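Local structure of insulinase family protease (Yersinia pestis, 3GO9) at residues Y289-L294 / N428-Q433; N310-L315 / M345-R350; T336-L341 / K447-V452. The protein is of unproven function but belongs to the insulinase (M16) family, whose active members are zinc-dependent peptidases. All coordinates share one frame; numbering follows the deposited sequence. Where two conformers were deposited one is given.

Contact 1. Residues Y289-L294 / N428-Q433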
loop_
_atom_site.group_PDB
_atom_site.type_symbol
_atom_site.label_atom_id
_atom_site.label_comp_id
_atom_site.label_asym_id
_atom_site.label_seq_id
_atom_site.Cartn_x
_atom_site.Cartn_y
_atom_site.Cartn_z
ATOM N N TYR A 289 12.128 13.791 5.103
ATOM C CA TYR A 289 10.846 13.236 4.640
ATOM C C TYR A 289 9.697 14.063 5.202
ATOM O O TYR A 289 8.776 14.457 4.466
ATOM C CB TYR A 289 10.669 11.726 4.996
ATOM C CG TYR A 289 9.267 11.234 4.797
ATOM C CD1 TYR A 289 8.749 11.066 3.516
ATOM C CD2 TYR A 289 8.391 11.062 5.867
ATOM C CE1 TYR A 289 7.492 10.692 3.296
ATOM C CE2 TYR A 289 7.112 10.639 5.650
ATOM C CZ TYR A 289 6.640 10.469 4.358
ATOM O OH TYR A 289 5.316 10.081 4.177
ATOM N N TRP A 290 9.754 14.363 6.499
ATOM C CA TRP A 290 8.636 15.056 7.102
ATOM C C TRP A 290 8.491 16.475 6.538
ATOM O O TRP A 290 7.357 16.974 6.402
ATOM C CB TRP A 290 8.753 15.118 8.617
ATOM C CG TRP A 290 8.315 13.859 9.346
ATOM C CD1 TRP A 290 7.428 12.912 8.902
ATOM C CD2 TRP A 290 8.665 13.469 10.685
ATOM N NE1 TRP A 290 7.200 11.966 9.894
ATOM C CE2 TRP A 290 7.953 12.300 10.988
ATOM C CE3 TRP A 290 9.489 14.003 11.649
ATOM C CZ2 TRP A 290 8.082 11.654 12.252
ATOM C CZ3 TRP A 290 9.615 13.375 12.875
ATOM C CH2 TRP A 290 8.932 12.225 13.161
ATOM N N ARG A 291 9.612 17.122 6.214
ATOM C CA ARG A 291 9.573 18.466 5.627
ATOM C C ARG A 291 8.910 18.395 4.262
ATOM O O ARG A 291 8.062 19.261 3.907
ATOM C CB ARG A 291 10.948 19.090 5.481
ATOM C CG ARG A 291 10.860 20.564 5.124
ATOM C CD ARG A 291 12.182 21.244 4.987
ATOM N NE ARG A 291 12.861 21.379 6.280
ATOM C CZ ARG A 291 14.059 21.965 6.440
ATOM N NH1 ARG A 291 14.721 22.467 5.404
ATOM N NH2 ARG A 291 14.603 22.026 7.645
ATOM N N SER A 292 9.283 17.381 3.497
ATOM C CA SER A 292 8.746 17.202 2.142
ATOM C C SER A 292 7.255 16.885 2.200
ATOM O O SER A 292 6.444 17.513 1.473
ATOM C CB SER A 292 9.485 16.090 1.448
ATOM O OG SER A 292 10.778 16.548 1.144
ATOM N N ASP A 293 6.877 15.935 3.054
ATOM C CA ASP A 293 5.467 15.546 3.254
ATOM C C ASP A 293 4.619 16.747 3.682
ATOM O O ASP A 293 3.507 16.940 3.193
ATOM C CB ASP A 293 5.434 14.444 4.321
ATOM C CG ASP A 293 4.028 14.099 4.840
ATOM O OD1 ASP A 293 3.230 13.576 4.073
ATOM O OD2 ASP A 293 3.771 14.263 6.073
ATOM N N LEU A 294 5.141 17.551 4.612
ATOM C CA LEU A 294 4.362 18.668 5.135
ATOM C C LEU A 294 4.163 19.758 4.060
ATOM O O LEU A 294 3.100 20.400 4.054
ATOM C CB LEU A 294 4.937 19.215 6.427
ATOM C CG LEU A 294 4.134 20.336 7.084
ATOM C CD1 LEU A 294 2.724 19.905 7.425
ATOM C CD2 LEU A 294 4.875 20.829 8.326
ATOM N N ASN A 428 8.660 27.108 3.137
ATOM C CA ASN A 428 8.521 27.760 1.819
ATOM C C ASN A 428 9.601 27.369 0.806
ATOM O O ASN A 428 9.337 27.261 -0.403
ATOM C CB ASN A 428 8.442 29.288 2.006
ATOM C CG ASN A 428 7.091 29.734 2.456
ATOM O OD1 ASN A 428 6.162 28.940 2.470
ATOM N ND2 ASN A 428 6.960 31.023 2.849
ATOM N N ARG A 429 10.838 27.181 1.257
ATOM C CA ARG A 429 11.879 26.673 0.370
ATOM C C ARG A 429 11.538 25.297 -0.177
ATOM O O ARG A 429 11.755 25.058 -1.356
ATOM C CB ARG A 429 13.224 26.629 1.072
ATOM C CG ARG A 429 14.354 26.054 0.251
ATOM C CD ARG A 429 14.638 26.882 -0.987
ATOM N NE ARG A 429 15.053 28.264 -0.628
ATOM C CZ ARG A 429 15.328 29.252 -1.486
ATOM N NH1 ARG A 429 15.268 29.090 -2.805
ATOM N NH2 ARG A 429 15.707 30.441 -0.998
ATOM N N GLU A 430 11.047 24.418 0.697
ATOM C CA GLU A 430 10.630 23.045 0.320
ATOM C C GLU A 430 9.497 23.146 -0.723
ATOM O O GLU A 430 9.547 22.503 -1.792
ATOM C CB GLU A 430 10.194 22.295 1.567
ATOM C CG GLU A 430 9.799 20.876 1.356
ATOM C CD GLU A 430 10.918 19.970 0.927
ATOM O OE1 GLU A 430 12.026 20.098 1.467
ATOM O OE2 GLU A 430 10.664 19.088 0.053
ATOM N N LEU A 431 8.545 24.018 -0.479
ATOM C CA LEU A 431 7.472 24.239 -1.454
ATOM C C LEU A 431 8.020 24.689 -2.808
ATOM O O LEU A 431 7.585 24.198 -3.876
ATOM C CB LEU A 431 6.465 25.281 -0.939
ATOM C CG LEU A 431 5.360 24.826 -0.034
ATOM C CD1 LEU A 431 4.716 26.049 0.620
ATOM C CD2 LEU A 431 4.337 23.953 -0.801
ATOM N N LYS A 432 8.943 25.650 -2.765
ATOM C CA LYS A 432 9.519 26.179 -3.975
ATOM C C LYS A 432 10.239 25.057 -4.721
ATOM O O LYS A 432 10.083 24.896 -5.922
ATOM C CB LYS A 432 10.489 27.313 -3.649
ATOM C CG LYS A 432 11.103 27.906 -4.919
ATOM C CD LYS A 432 12.137 28.979 -4.715
ATOM C CE LYS A 432 11.575 30.194 -4.036
ATOM N NZ LYS A 432 10.650 30.960 -4.875
ATOM N N GLN A 433 11.040 24.283 -3.989
ATOM C CA GLN A 433 11.812 23.182 -4.592
ATOM C C GLN A 433 10.920 22.120 -5.252
ATOM O O GLN A 433 11.126 21.762 -6.405
ATOM C CB GLN A 433 12.717 22.549 -3.558
ATOM C CG GLN A 433 13.916 23.414 -3.279
ATOM C CD GLN A 433 14.630 23.098 -1.985
ATOM O OE1 GLN A 433 14.128 22.370 -1.104
ATOM N NE2 GLN A 433 15.841 23.698 -1.836
HETATM O O HOH W 1 13.116 17.900 2.844
#
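Two first torsions set up the meeting of Ser292 with Glu430: OG of Ser292 stands opposite its own carbonyl carbon (chi1 -72°), while Glu430 starts out with CG anti to the backbone N and then bends at chi2 (66°), which lays its carboxylate against the serine. The result is a hydrogen bond from Ser292 OG to Glu430 OE2 of 2.8 Å. The hydroxyl does not approach within the carboxylate plane but from above it, 59° out. A water donates to the other oxygen, Glu430 OE1, at 2.8 Å, and also to Ser292 OG at 3.2 Å, so serine and carboxylate are tied both directly and through solvent. Beside this pair the aliphatic part of Arg291 crosses the glutamate at a slant, its CD 3.7 Å from Glu430 OE1. Arg291 NH2 instead makes a long, weak ion pair with Glu426, and Glu430 OE2 takes a further weak hydrogen bond from Gln434 NE2. This is a surface contact between two helices distant in sequence, 283-309 and 424-435, with Ser292 and Glu430 as the closest CA pair, 6.4 Å apart. The chemistry implies a small, polar, partly hydrated junction, whose several donors probably help stabilise the carboxylate's negative charge.

Contact 2. Residues N310-L315 / M345-R350; sequences NNQKNL and MTFVAR
Gln312 approaches one face of the Phe347 ring with its amide plane turned only 3° from the plane of the ring, but the amide is offset beyond the ring's CG-CD1 edge, and CG alone lies over the face. That CG makes a CH-pi contact, 3.7 Å from the centroid of the Phe347 ring and 15° off the ring normal. The amide continues outward past the CD1 side, where Gln312 CD comes to 3.6 Å from Phe347 CD1. Gln312 NE2 lies past the rim, 3.7 Å from Phe347 CD1.

A bend at chi2 (-53°) folds the amide back along its own chain segment, where Gln312 NE2 donates to the backbone Asn310 O at 2.9 Å. That bond arrives from above the carbonyl plane of Asn310, and it restrains the amide's rotation while the ring touches the amide's inner flank near CD1. One side chain therefore serves two purposes: its polar nitrogen closes a local link within 310-315, and its CG covers part of an aromatic face.

Leu315 reaches the other ortho carbon obliquely, with its CD2 3.8 Å from Phe347 CD2. Phe347 itself projects from helix 341-358 toward the loop and is buried, and Ile303, Val306 and Leu307 of helix 283-309 also pack against it. Between the two loop residues that touch the ring, the chain makes a type II beta turn from Gln312 to Leu315, closed by Leu315 N to Gln312 O at 3.2 Å; Asn314 occupies its third position with positive phi. The arrangement is an offset amide-aromatic stack with a CH-pi contact at a helix-to-strand connection, here joining helix 283-309 to edge strand 316-324 within the range matching the M16 peptidase inactive domain.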
loop_
_atom_site.group_PDB
_atom_site.type_symbol
_atom_site.label_atom_id
_atom_site.label_comp_id
_atom_site.label_asym_id
_atom_site.label_seq_id
_atom_site.Cartn_x
_atom_site.Cartn_y
_atom_site.Cartn_z
ATOM N N ASN A 310 -13.532 30.530 -2.858
ATOM C CA ASN A 310 -13.695 30.982 -4.234
ATOM C C ASN A 310 -14.170 29.858 -5.161
ATOM O O ASN A 310 -13.339 29.203 -5.830
ATOM C CB ASN A 310 -12.365 31.525 -4.739
ATOM C CG ASN A 310 -11.897 32.677 -3.945
ATOM O OD1 ASN A 310 -12.319 33.829 -4.169
ATOM N ND2 ASN A 310 -10.982 32.415 -3.012
ATOM N N ASN A 311 -15.493 29.653 -5.198
ATOM C CA ASN A 311 -16.077 28.533 -5.917
ATOM C C ASN A 311 -15.631 28.542 -7.381
ATOM O O ASN A 311 -15.645 29.598 -8.056
ATOM C CB ASN A 311 -17.604 28.551 -5.863
ATOM C CG ASN A 311 -18.157 28.483 -4.446
ATOM O OD1 ASN A 311 -17.594 27.808 -3.581
ATOM N ND2 ASN A 311 -19.259 29.189 -4.206
ATOM N N GLN A 312 -15.247 27.357 -7.852
ATOM C CA GLN A 312 -14.897 27.096 -9.258
ATOM C C GLN A 312 -15.926 26.102 -9.820
ATOM O O GLN A 312 -16.109 25.023 -9.255
ATOM C CB GLN A 312 -13.488 26.483 -9.387
ATOM C CG GLN A 312 -12.359 27.324 -8.850
ATOM C CD GLN A 312 -12.343 28.737 -9.407
ATOM O OE1 GLN A 312 -12.312 28.907 -10.620
ATOM N NE2 GLN A 312 -12.417 29.760 -8.522
ATOM N N LYS A 313 -16.505 26.430 -10.963
ATOM C CA LYS A 313 -17.619 25.653 -11.559
ATOM C C LYS A 313 -17.276 24.166 -11.741
ATOM O O LYS A 313 -16.410 23.814 -12.544
ATOM C CB LYS A 313 -18.006 26.264 -12.931
ATOM C CG LYS A 313 -19.279 25.690 -13.584
ATOM C CD LYS A 313 -20.433 26.705 -13.593
ATOM C CE LYS A 313 -21.743 26.086 -14.059
ATOM N NZ LYS A 313 -22.730 27.147 -14.376
ATOM N N ASN A 314 -17.955 23.299 -10.984
ATOM C CA ASN A 314 -17.850 21.853 -11.127
ATOM C C ASN A 314 -16.481 21.226 -10.815
ATOM O O ASN A 314 -16.169 20.136 -11.306
ATOM C CB ASN A 314 -18.290 21.453 -12.531
ATOM C CG ASN A 314 -19.664 21.959 -12.866
ATOM O OD1 ASN A 314 -20.566 21.814 -12.062
ATOM N ND2 ASN A 314 -19.838 22.545 -14.052
ATOM N N LEU A 315 -15.693 21.900 -9.995
ATOM C CA LEU A 315 -14.369 21.367 -9.619
ATOM C C LEU A 315 -14.416 20.603 -8.327
ATOM O O LEU A 315 -14.867 21.182 -7.326
ATOM C CB LEU A 315 -13.363 22.493 -9.460
ATOM C CG LEU A 315 -11.923 22.089 -9.145
ATOM C CD1 LEU A 315 -11.374 20.985 -10.073
ATOM C CD2 LEU A 315 -11.026 23.319 -9.172
HETATM N N MSE A 345 -8.090 23.869 -14.454
HETATM C CA MSE A 345 -6.652 23.717 -14.480
HETATM C C MSE A 345 -5.931 25.050 -14.229
HETATM O O MSE A 345 -4.962 25.119 -13.476
HETATM C CB MSE A 345 -6.194 23.147 -15.793
HETATM C CG MSE A 345 -4.694 22.948 -15.864
HETATM SE SE MSE A 345 -3.998 22.403 -17.628
HETATM C CE MSE A 345 -4.218 24.071 -18.569
ATOM N N THR A 346 -6.433 26.108 -14.865
ATOM C CA THR A 346 -5.867 27.453 -14.698
ATOM C C THR A 346 -5.944 27.901 -13.232
ATOM O O THR A 346 -4.976 28.468 -12.690
ATOM C CB THR A 346 -6.573 28.461 -15.660
ATOM O OG1 THR A 346 -6.247 28.123 -17.026
ATOM C CG2 THR A 346 -6.098 29.889 -15.359
ATOM N N PHE A 347 -7.076 27.627 -12.583
ATOM C CA PHE A 347 -7.277 27.932 -11.164
ATOM C C PHE A 347 -6.184 27.277 -10.335
ATOM O O PHE A 347 -5.531 27.925 -9.533
ATOM C CB PHE A 347 -8.641 27.417 -10.666
ATOM C CG PHE A 347 -8.749 27.406 -9.166
ATOM C CD1 PHE A 347 -8.851 28.604 -8.464
ATOM C CD2 PHE A 347 -8.699 26.229 -8.442
ATOM C CE1 PHE A 347 -8.937 28.613 -7.075
ATOM C CE2 PHE A 347 -8.769 26.237 -7.019
ATOM C CZ PHE A 347 -8.871 27.422 -6.348
ATOM N N VAL A 348 -5.985 25.979 -10.521
ATOM C CA VAL A 348 -4.946 25.278 -9.742
ATOM C C VAL A 348 -3.527 25.754 -10.119
ATOM O O VAL A 348 -2.698 25.924 -9.257
ATOM C CB VAL A 348 -5.077 23.743 -9.853
ATOM C CG1 VAL A 348 -3.927 23.051 -9.144
ATOM C CG2 VAL A 348 -6.410 23.286 -9.261
ATOM N N ALA A 349 -3.246 25.909 -11.406
ATOM C CA ALA A 349 -1.902 26.275 -11.871
ATOM C C ALA A 349 -1.531 27.649 -11.337
ATOM O O ALA A 349 -0.386 27.910 -10.985
ATOM C CB ALA A 349 -1.828 26.303 -13.368
ATOM N N ARG A 350 -2.497 28.539 -11.204
ATOM C CA ARG A 350 -2.143 29.856 -10.646
ATOM C C ARG A 350 -1.841 29.763 -9.160
ATOM O O ARG A 350 -0.987 30.500 -8.652
ATOM C CB ARG A 350 -3.252 30.862 -10.953
ATOM C CG ARG A 350 -3.280 31.255 -12.462
ATOM C CD ARG A 350 -4.349 32.221 -12.796
ATOM N NE ARG A 350 -5.433 32.049 -11.846
ATOM C CZ ARG A 350 -6.112 33.023 -11.267
ATOM N NH1 ARG A 350 -5.884 34.296 -11.564
ATOM N NH2 ARG A 350 -7.069 32.698 -10.396
#

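Contact 3. Residues T336-L341 / K447-V452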
loop_
_atom_site.group_PDB
_atom_site.type_symbol
_atom_site.label_atom_id
_atom_site.label_comp_id
_atom_site.label_asym_id
_atom_site.label_seq_id
_atom_site.Cartn_x
_atom_site.Cartn_y
_atom_site.Cartn_z
ATOM N N THR A 336 -13.332 17.268 -13.066
ATOM C CA THR A 336 -14.009 18.351 -13.737
ATOM C C THR A 336 -14.662 17.896 -15.024
ATOM O O THR A 336 -14.091 17.079 -15.754
ATOM C CB THR A 336 -13.026 19.493 -14.080
ATOM O OG1 THR A 336 -13.703 20.490 -14.865
ATOM C CG2 THR A 336 -11.778 18.950 -14.835
ATOM N N PRO A 337 -15.866 18.424 -15.322
ATOM C CA PRO A 337 -16.350 18.255 -16.693
ATOM C C PRO A 337 -15.351 18.839 -17.680
ATOM O O PRO A 337 -14.678 19.830 -17.396
ATOM C CB PRO A 337 -17.686 19.043 -16.712
ATOM C CG PRO A 337 -18.064 19.172 -15.304
ATOM C CD PRO A 337 -16.745 19.306 -14.545
ATOM N N VAL A 338 -15.265 18.220 -18.840
ATOM C CA VAL A 338 -14.382 18.692 -19.896
ATOM C C VAL A 338 -14.617 20.181 -20.286
ATOM O O VAL A 338 -13.629 20.931 -20.573
ATOM C CB VAL A 338 -14.433 17.755 -21.101
ATOM C CG1 VAL A 338 -15.822 17.792 -21.837
ATOM C CG2 VAL A 338 -13.320 18.092 -22.065
ATOM N N GLU A 339 -15.874 20.624 -20.216
ATOM C CA GLU A 339 -16.260 21.998 -20.537
ATOM C C GLU A 339 -15.622 23.011 -19.583
ATOM O O GLU A 339 -15.474 24.179 -19.921
ATOM C CB GLU A 339 -17.785 22.124 -20.487
ATOM C CG GLU A 339 -18.502 21.385 -21.629
ATOM C CD GLU A 339 -18.779 19.888 -21.404
ATOM O OE1 GLU A 339 -18.374 19.290 -20.368
ATOM O OE2 GLU A 339 -19.407 19.296 -22.315
ATOM N N ASN A 340 -15.260 22.554 -18.386
ATOM C CA ASN A 340 -14.661 23.409 -17.360
ATOM C C ASN A 340 -13.181 23.100 -17.116
ATOM O O ASN A 340 -12.568 23.700 -16.256
ATOM C CB ASN A 340 -15.401 23.209 -16.044
ATOM C CG ASN A 340 -16.897 23.433 -16.159
ATOM O OD1 ASN A 340 -17.689 22.537 -15.869
ATOM N ND2 ASN A 340 -17.284 24.612 -16.563
ATOM N N LEU A 341 -12.604 22.191 -17.893
ATOM C CA LEU A 341 -11.223 21.748 -17.710
ATOM C C LEU A 341 -10.179 22.863 -17.733
ATOM O O LEU A 341 -9.392 22.978 -16.794
ATOM C CB LEU A 341 -10.880 20.724 -18.780
ATOM C CG LEU A 341 -9.463 20.146 -18.763
ATOM C CD1 LEU A 341 -9.024 19.424 -17.484
ATOM C CD2 LEU A 341 -9.314 19.178 -19.969
ATOM N N LYS A 447 -14.982 7.305 -21.763
ATOM C CA LYS A 447 -15.187 6.728 -23.102
ATOM C C LYS A 447 -16.244 7.522 -23.869
ATOM O O LYS A 447 -17.251 7.914 -23.293
ATOM C CB LYS A 447 -15.598 5.239 -23.051
ATOM C CG LYS A 447 -15.746 4.645 -24.477
ATOM C CD LYS A 447 -16.276 3.218 -24.477
ATOM C CE LYS A 447 -17.177 2.972 -25.708
ATOM N NZ LYS A 447 -17.188 1.551 -26.143
ATOM N N GLY A 448 -15.990 7.766 -25.151
ATOM C CA GLY A 448 -16.877 8.535 -26.034
ATOM C C GLY A 448 -16.669 10.031 -26.087
ATOM O O GLY A 448 -17.192 10.712 -26.981
ATOM N N GLU A 449 -15.870 10.576 -25.166
ATOM C CA GLU A 449 -15.626 12.015 -25.156
ATOM C C GLU A 449 -14.538 12.367 -26.166
ATOM O O GLU A 449 -13.489 11.737 -26.167
ATOM C CB GLU A 449 -15.204 12.438 -23.753
ATOM C CG GLU A 449 -15.221 13.925 -23.513
ATOM C CD GLU A 449 -14.828 14.271 -22.090
ATOM O OE1 GLU A 449 -15.734 14.462 -21.253
ATOM O OE2 GLU A 449 -13.612 14.276 -21.787
ATOM N N PRO A 450 -14.757 13.382 -27.012
ATOM C CA PRO A 450 -13.743 13.788 -27.977
ATOM C C PRO A 450 -12.396 14.018 -27.293
ATOM O O PRO A 450 -12.360 14.689 -26.265
ATOM C CB PRO A 450 -14.294 15.091 -28.515
ATOM C CG PRO A 450 -15.763 14.929 -28.425
ATOM C CD PRO A 450 -16.033 14.071 -27.245
ATOM N N GLU A 451 -11.327 13.434 -27.847
ATOM C CA GLU A 451 -9.996 13.551 -27.274
ATOM C C GLU A 451 -9.612 15.000 -27.103
ATOM O O GLU A 451 -9.762 15.817 -28.021
ATOM C CB GLU A 451 -8.953 12.828 -28.129
ATOM C CG GLU A 451 -7.591 12.761 -27.458
ATOM C CD GLU A 451 -6.634 11.790 -28.123
ATOM O OE1 GLU A 451 -6.814 11.469 -29.320
ATOM O OE2 GLU A 451 -5.698 11.348 -27.429
ATOM N N VAL A 452 -9.131 15.331 -25.902
ATOM C CA VAL A 452 -8.566 16.646 -25.633
ATOM C C VAL A 452 -7.121 16.631 -26.124
ATOM O O VAL A 452 -6.396 15.647 -25.945
ATOM C CB VAL A 452 -8.588 16.994 -24.123
ATOM C CG1 VAL A 452 -7.737 18.204 -23.827
ATOM C CG2 VAL A 452 -10.025 17.182 -23.632
HETATM O O HOH W 2 -16.073 15.442 -18.796
#
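Val338 faces Glu449 and Val452 where two loops meet at one end of the mixed five-stranded sheet, each loop leading from a strand into a helix of this alpha+beta domain. From its CB outward, the Val338 side chain is held against the glutamate carboxylate: CB itself lies 3.5 Å from Glu449 OE1. CG1, wedged between N and C of its own backbone (chi1 68°), comes to 3.4 Å from the same Glu449 OE1. CG2 of Val338 meets both neighbours, Glu449 OE2 and Val452 CG2, at 3.8 Å from each; the two valine side chains lie side by side, pointing opposite ways. Leu341 adds a looser apolar contact, its CD2 4.2 Å from Val452 CG2.

The carboxylate thus covers the isopropyl group without any direct hydrogen bond between the segments. Its other oxygen, OE2, accepts from Gln445 NE2, a residue of strand 440-446, and Gln445 also bonds the backbone at Pro450 and Val452, evidence that the 447-452 loop is held from its own strand. Solvent completes the junction: one water donates to Glu449 OE1 at 2.7 Å and accepts from the backbone Val338 N at 2.9 Å.

The contacts lie in the C-terminal half of the chain. Contact 2 is nested along the sequence within the loop closed by contact 1, whereas contact 3 crosses both. Contacts 1 and 2 share helix 283-309, contact 2 using the loop that follows it; their centres are 23 Å apart and they do not touch. Contacts 2 and 3 adjoin, with centres 16 Å apart: Asn314 ND2 meets Asn340 OD1 at 2.8 Å, a probable hydrogen bond, and both involve helix 341-358 or the loop before it. Contact 1 is 33 Å from contact 3, centre to centre. Contact 1 joins helix 424-435 to helix 283-309, while contacts 2 and 3 pack loops and helix 341-358 at one end of the five-stranded sheet.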